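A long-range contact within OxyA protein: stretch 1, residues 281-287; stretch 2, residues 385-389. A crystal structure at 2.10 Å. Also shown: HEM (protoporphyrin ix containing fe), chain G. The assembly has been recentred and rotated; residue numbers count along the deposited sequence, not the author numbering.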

ATOM      1  N   TYR B 281     -24.351  12.488   9.270  1.00 30.44           N
ATOM      2  CA  TYR B 281     -24.813  11.100   9.318  1.00 30.94           C
ATOM      3  C   TYR B 281     -24.139  10.255   8.250  1.00 29.78           C
ATOM      4  O   TYR B 281     -23.673   9.169   8.551  1.00 30.05           O
ATOM      5  CB  TYR B 281     -26.328  11.028   9.177  1.00 32.45           C
ATOM      6  CG  TYR B 281     -26.904   9.642   9.374  1.00 32.95           C
ATOM      7  CD1 TYR B 281     -26.960   9.069  10.636  1.00 33.72           C
ATOM      8  CD2 TYR B 281     -27.371   8.907   8.295  1.00 33.26           C
ATOM      9  CE1 TYR B 281     -27.494   7.795  10.829  1.00 35.24           C
ATOM     10  CE2 TYR B 281     -27.899   7.644   8.467  1.00 34.93           C
ATOM     11  CZ  TYR B 281     -27.966   7.099   9.737  1.00 35.40           C
ATOM     12  OH  TYR B 281     -28.497   5.866   9.902  1.00 37.84           O
ATOM     13  N   LEU B 282     -24.057  10.758   7.022  1.00 29.38           N
ATOM     14  CA  LEU B 282     -23.492   9.975   5.920  1.00 28.88           C
ATOM     15  C   LEU B 282     -21.966   9.836   5.952  1.00 28.68           C
ATOM     16  O   LEU B 282     -21.448   8.756   5.642  1.00 26.27           O
ATOM     17  CB  LEU B 282     -23.916  10.534   4.556  1.00 29.55           C
ATOM     18  CG  LEU B 282     -25.401  10.427   4.204  1.00 30.54           C
ATOM     19  CD1 LEU B 282     -25.636  10.956   2.797  1.00 30.70           C
ATOM     20  CD2 LEU B 282     -25.890   8.994   4.332  1.00 30.47           C
ATOM     21  N   THR B 283     -21.275  10.934   6.266  1.00 29.03           N
ATOM     22  CA  THR B 283     -19.791  10.995   6.316  1.00 28.84           C
ATOM     23  C   THR B 283     -19.136  10.140   5.229  1.00 29.46           C
ATOM     24  O   THR B 283     -18.528   9.101   5.524  1.00 28.41           O
ATOM     25  CB  THR B 283     -19.255  10.612   7.730  1.00 28.39           C
ATOM     26  OG1 THR B 283     -19.861  11.477   8.703  1.00 29.00           O
ATOM     27  CG2 THR B 283     -17.731  10.763   7.802  1.00 27.25           C
ATOM     28  N   THR B 284     -19.281  10.576   3.974  1.00 29.67           N
ATOM     29  CA  THR B 284     -18.896   9.761   2.831  1.00 30.95           C
ATOM     30  C   THR B 284     -17.380   9.762   2.540  1.00 30.83           C
ATOM     31  O   THR B 284     -16.927   8.975   1.718  1.00 30.45           O
ATOM     32  CB  THR B 284     -19.684  10.161   1.556  1.00 31.97           C
ATOM     33  OG1 THR B 284     -19.576  11.570   1.331  1.00 32.21           O
ATOM     34  CG2 THR B 284     -21.160   9.782   1.704  1.00 32.90           C
ATOM     35  N   ASP B 285     -16.623  10.619   3.219  1.00 30.51           N
ATOM     36  CA  ASP B 285     -15.152  10.516   3.275  1.00 31.43           C
ATOM     37  C   ASP B 285     -14.789  10.207   4.734  1.00 29.14           C
ATOM     38  O   ASP B 285     -14.722  11.101   5.572  1.00 29.07           O
ATOM     39  CB  ASP B 285     -14.512  11.822   2.786  1.00 34.81           C
ATOM     40  CG  ASP B 285     -13.043  11.651   2.325  1.00 39.32           C
ATOM     41  OD1 ASP B 285     -12.528  10.506   2.294  1.00 44.74           O
ATOM     42  OD2 ASP B 285     -12.416  12.676   1.963  1.00 41.56           O
ATOM     43  N   GLU B 286     -14.590   8.930   5.032  1.00 27.61           N
ATOM     44  CA  GLU B 286     -14.549   8.460   6.412  1.00 27.85           C
ATOM     45  C   GLU B 286     -13.280   8.782   7.205  1.00 27.57           C
ATOM     46  O   GLU B 286     -13.315   8.763   8.447  1.00 27.32           O
ATOM     47  CB  GLU B 286     -14.797   6.957   6.476  1.00 28.96           C
ATOM     48  CG  GLU B 286     -16.205   6.516   6.113  1.00 30.46           C
ATOM     49  CD  GLU B 286     -16.361   6.068   4.658  1.00 32.69           C
ATOM     50  OE1 GLU B 286     -15.454   6.344   3.836  1.00 32.56           O
ATOM     51  OE2 GLU B 286     -17.408   5.444   4.328  1.00 33.28           O
ATOM     52  N   LYS B 287     -12.164   9.032   6.519  1.00 26.53           N
ATOM     53  CA  LYS B 287     -10.903   9.331   7.214  1.00 28.74           C
ATOM     54  C   LYS B 287     -10.015  10.287   6.423  1.00 28.63           C
ATOM     55  O   LYS B 287     -10.192  10.440   5.227  1.00 27.28           O
ATOM     56  CB  LYS B 287     -10.143   8.044   7.518  1.00 30.14           C
ATOM     57  CG  LYS B 287      -9.939   7.170   6.312  1.00 32.42           C
ATOM     58  CD  LYS B 287      -9.210   5.908   6.681  1.00 34.28           C
ATOM     59  CE  LYS B 287      -9.190   4.963   5.502  1.00 37.02           C
ATOM     60  NZ  LYS B 287      -8.324   5.506   4.414  1.00 37.84           N
ATOM     61  N   PRO B 385     -15.133  -0.938  -1.826  1.00 42.11           N
ATOM     62  CA  PRO B 385     -14.143  -0.520  -0.845  1.00 41.83           C
ATOM     63  C   PRO B 385     -14.375   0.943  -0.403  1.00 39.70           C
ATOM     64  O   PRO B 385     -14.897   1.733  -1.176  1.00 39.42           O
ATOM     65  CB  PRO B 385     -12.826  -0.638  -1.606  1.00 42.83           C
ATOM     66  CG  PRO B 385     -13.085  -1.645  -2.669  1.00 44.96           C
ATOM     67  CD  PRO B 385     -14.519  -1.451  -3.061  1.00 44.62           C
ATOM     68  N   PRO B 386     -14.008   1.292   0.836  1.00 38.11           N
ATOM     69  CA  PRO B 386     -14.027   2.672   1.295  1.00 36.14           C
ATOM     70  C   PRO B 386     -13.212   3.588   0.370  1.00 35.07           C
ATOM     71  O   PRO B 386     -12.277   3.108  -0.225  1.00 35.59           O
ATOM     72  CB  PRO B 386     -13.355   2.606   2.673  1.00 36.37           C
ATOM     73  CG  PRO B 386     -13.514   1.201   3.122  1.00 37.85           C
ATOM     74  CD  PRO B 386     -13.672   0.337   1.910  1.00 39.23           C
ATOM     75  N   PRO B 387     -13.547   4.873   0.234  1.00 33.32           N
ATOM     76  CA  PRO B 387     -14.632   5.521   0.975  1.00 32.32           C
ATOM     77  C   PRO B 387     -16.043   5.247   0.401  1.00 33.40           C
ATOM     78  O   PRO B 387     -16.178   4.845  -0.771  1.00 34.80           O
ATOM     79  CB  PRO B 387     -14.271   6.992   0.902  1.00 31.70           C
ATOM     80  CG  PRO B 387     -13.457   7.133  -0.371  1.00 33.01           C
ATOM     81  CD  PRO B 387     -12.764   5.821  -0.583  1.00 33.77           C
ATOM     82  N   PHE B 388     -17.055   5.492   1.241  1.00 33.26           N
ATOM     83  CA  PHE B 388     -18.473   5.151   1.009  1.00 32.98           C
ATOM     84  C   PHE B 388     -18.886   5.120  -0.459  1.00 32.12           C
ATOM     85  O   PHE B 388     -19.080   6.164  -1.084  1.00 29.53           O
ATOM     86  CB  PHE B 388     -19.412   6.121   1.744  1.00 34.94           C
ATOM     87  CG  PHE B 388     -20.790   5.549   2.011  1.00 38.68           C
ATOM     88  CD1 PHE B 388     -21.720   5.397   1.007  1.00 41.64           C
ATOM     89  CD2 PHE B 388     -21.146   5.161   3.272  1.00 43.62           C
ATOM     90  CE1 PHE B 388     -22.985   4.861   1.278  1.00 43.74           C
ATOM     91  CE2 PHE B 388     -22.410   4.618   3.552  1.00 45.14           C
ATOM     92  CZ  PHE B 388     -23.325   4.484   2.551  1.00 43.30           C
ATOM     93  N   ASP B 389     -19.065   3.914  -0.965  1.00 31.66           N
ATOM     94  CA  ASP B 389     -19.187   3.678  -2.367  1.00 33.72           C
ATOM     95  C   ASP B 389     -20.373   2.757  -2.664  1.00 34.39           C
ATOM     96  O   ASP B 389     -20.241   1.517  -2.685  1.00 34.74           O
ATOM     97  CB  ASP B 389     -17.882   3.075  -2.874  1.00 35.53           C
ATOM     98  CG  ASP B 389     -17.937   2.718  -4.333  1.00 38.45           C
ATOM     99  OD1 ASP B 389     -18.768   3.299  -5.055  1.00 42.13           O
ATOM    100  OD2 ASP B 389     -17.151   1.856  -4.750  1.00 40.66           O
TER
HETATM  101  CHA HEM G 401      -9.583  18.087   1.148  1.00 28.02           C
HETATM  102  CHB HEM G 401     -11.364  19.652  -3.084  1.00 30.51           C
HETATM  103  CHC HEM G 401     -15.631  17.563  -2.029  1.00 30.69           C
HETATM  104  CHD HEM G 401     -13.852  16.091   2.202  1.00 28.31           C
HETATM  105  C1A HEM G 401      -9.702  18.657  -0.097  1.00 30.41           C
HETATM  106  C2A HEM G 401      -8.623  19.255  -0.806  1.00 30.00           C
HETATM  107  C3A HEM G 401      -9.124  19.706  -1.989  1.00 30.86           C
HETATM  108  C4A HEM G 401     -10.510  19.384  -2.025  1.00 31.46           C
HETATM  109  CMA HEM G 401      -8.353  20.399  -3.085  1.00 31.68           C
HETATM  110  CAA HEM G 401      -7.194  19.379  -0.315  1.00 28.43           C
HETATM  111  CBA HEM G 401      -7.059  20.672   0.486  1.00 27.63           C
HETATM  112  CGA HEM G 401      -5.676  20.910   1.069  1.00 28.21           C
HETATM  113  O1A HEM G 401      -4.866  19.974   1.277  1.00 26.09           O
HETATM  114  O2A HEM G 401      -5.329  22.082   1.373  1.00 27.86           O
HETATM  115  C1B HEM G 401     -12.698  19.208  -3.185  1.00 31.57           C
HETATM  116  C2B HEM G 401     -13.551  19.450  -4.316  1.00 32.86           C
HETATM  117  C3B HEM G 401     -14.765  18.862  -4.034  1.00 33.45           C
HETATM  118  C4B HEM G 401     -14.609  18.258  -2.682  1.00 31.80           C
HETATM  119  CMB HEM G 401     -13.192  20.209  -5.576  1.00 32.75           C
HETATM  120  CAB HEM G 401     -16.036  18.819  -4.801  1.00 35.33           C
HETATM  121  CBB HEM G 401     -16.325  19.482  -5.925  1.00 39.36           C
HETATM  122  C1C HEM G 401     -15.545  16.951  -0.785  1.00 30.37           C
HETATM  123  C2C HEM G 401     -16.584  16.241  -0.146  1.00 29.88           C
HETATM  124  C3C HEM G 401     -16.068  15.805   1.082  1.00 31.49           C
HETATM  125  C4C HEM G 401     -14.713  16.282   1.156  1.00 30.10           C
HETATM  126  CMC HEM G 401     -17.973  15.992  -0.704  1.00 30.30           C
HETATM  127  CAC HEM G 401     -16.717  15.027   2.169  1.00 33.21           C
HETATM  128  CBC HEM G 401     -17.986  14.629   2.215  1.00 38.31           C
HETATM  129  C1D HEM G 401     -12.531  16.537   2.207  1.00 28.56           C
HETATM  130  C2D HEM G 401     -11.646  16.239   3.354  1.00 29.49           C
HETATM  131  C3D HEM G 401     -10.457  16.789   3.067  1.00 28.43           C
HETATM  132  C4D HEM G 401     -10.635  17.418   1.741  1.00 27.50           C
HETATM  133  CMD HEM G 401     -11.936  15.465   4.620  1.00 28.15           C
HETATM  134  CAD HEM G 401      -9.225  16.740   3.961  1.00 26.89           C
HETATM  135  CBD HEM G 401      -8.375  15.469   3.810  1.00 26.24           C
HETATM  136  CGD HEM G 401      -7.161  15.506   4.752  1.00 26.34           C
HETATM  137  O1D HEM G 401      -6.308  14.600   4.772  1.00 25.33           O
HETATM  138  O2D HEM G 401      -6.953  16.424   5.556  1.00 25.65           O
HETATM  139  NA  HEM G 401     -10.856  18.756  -0.848  1.00 30.75           N
HETATM  140  NB  HEM G 401     -13.380  18.534  -2.254  1.00 31.09           N
HETATM  141  NC  HEM G 401     -14.449  17.001   0.028  1.00 29.88           N
HETATM  142  ND  HEM G 401     -11.894  17.277   1.278  1.00 28.17           N
HETATM  143 FE   HEM G 401     -12.605  17.889  -0.407  1.00 28.35          FE
HETATM  144  O   HOH W   1     -11.779  16.198  -1.347  1.00 34.09           O

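Contact between residues 281-287 and 385-389 of OxyA, two segments of one chain whose touching residues lie at least 100 positions apart in sequence. Backbone: stretch 1 enters as the end of a helix, Y281 and L282, and leaves helical geometry at T283, whose positive phi (36°) turns the chain into a loop. Stretch 2 has no regular helix or strand; P385, P386 and P387 lead into F388, and the peptide bond before P387 is cis. The two stretches come closest in register at T284 and F388, with CA atoms 5.0 Å apart, and at D285 and P387, 5.5 Å apart. No backbone-to-backbone hydrogen bond joins them: T284 O lies 3.5 Å from F388 N, but the amide is committed to a side chain.

Hydrogen bonding: that side chain belongs to E286. Its CA-to-CB bond points toward stretch 2, and the carboxylate receives the F388 amide with both oxygens. The bond from F388 N to E286 OE1 is 3.2 Å long with an N-H...O angle of 152°; the one from F388 N to E286 OE2 is 3.1 Å but weak, its angle only 131°. The single N-H is thus shared unequally in direction, aimed better at OE1 although OE2 is marginally nearer. A proline nitrogen within a chain carries no hydrogen, so P386 and P387 have no N-H to donate, whereas F388 does. E286 OE2 is also hydrogen-bonded elsewhere in the structure, which helps satisfy this buried carboxylate.

Van der Waals packing: the same carboxylate touches the proline before the amide, with E286 OE1 3.1 Å from P387 CA and 3.2 Å from P387 CB. T284 O also approaches this residue, lying 3.4 Å from P387 CB. F388 gives up the most surface of any residue here, 84 Å² of the 282 Å² buried on both sides together. Its CA-to-CB bond points toward stretch 1, while the end of the side chain leads away. T284 CB and F388 CB meet at 4.1 Å, and E286 OE2 sits 3.3 Å from F388 CB, near the plane of the ring at its edge. L282 contributes its carbonyl, with L282 O 4.3 Å from F388 CD2.

Heme side: T284 and D285 also border the heme. T284 OG1 lies 3.6 Å from HEM CBC and D285 OD2 3.7 Å from HEM CHD, while D285 OD1 reaches to 4.2 Å from P387 CB. These two residues therefore touch both the cofactor and the proline-rich segment.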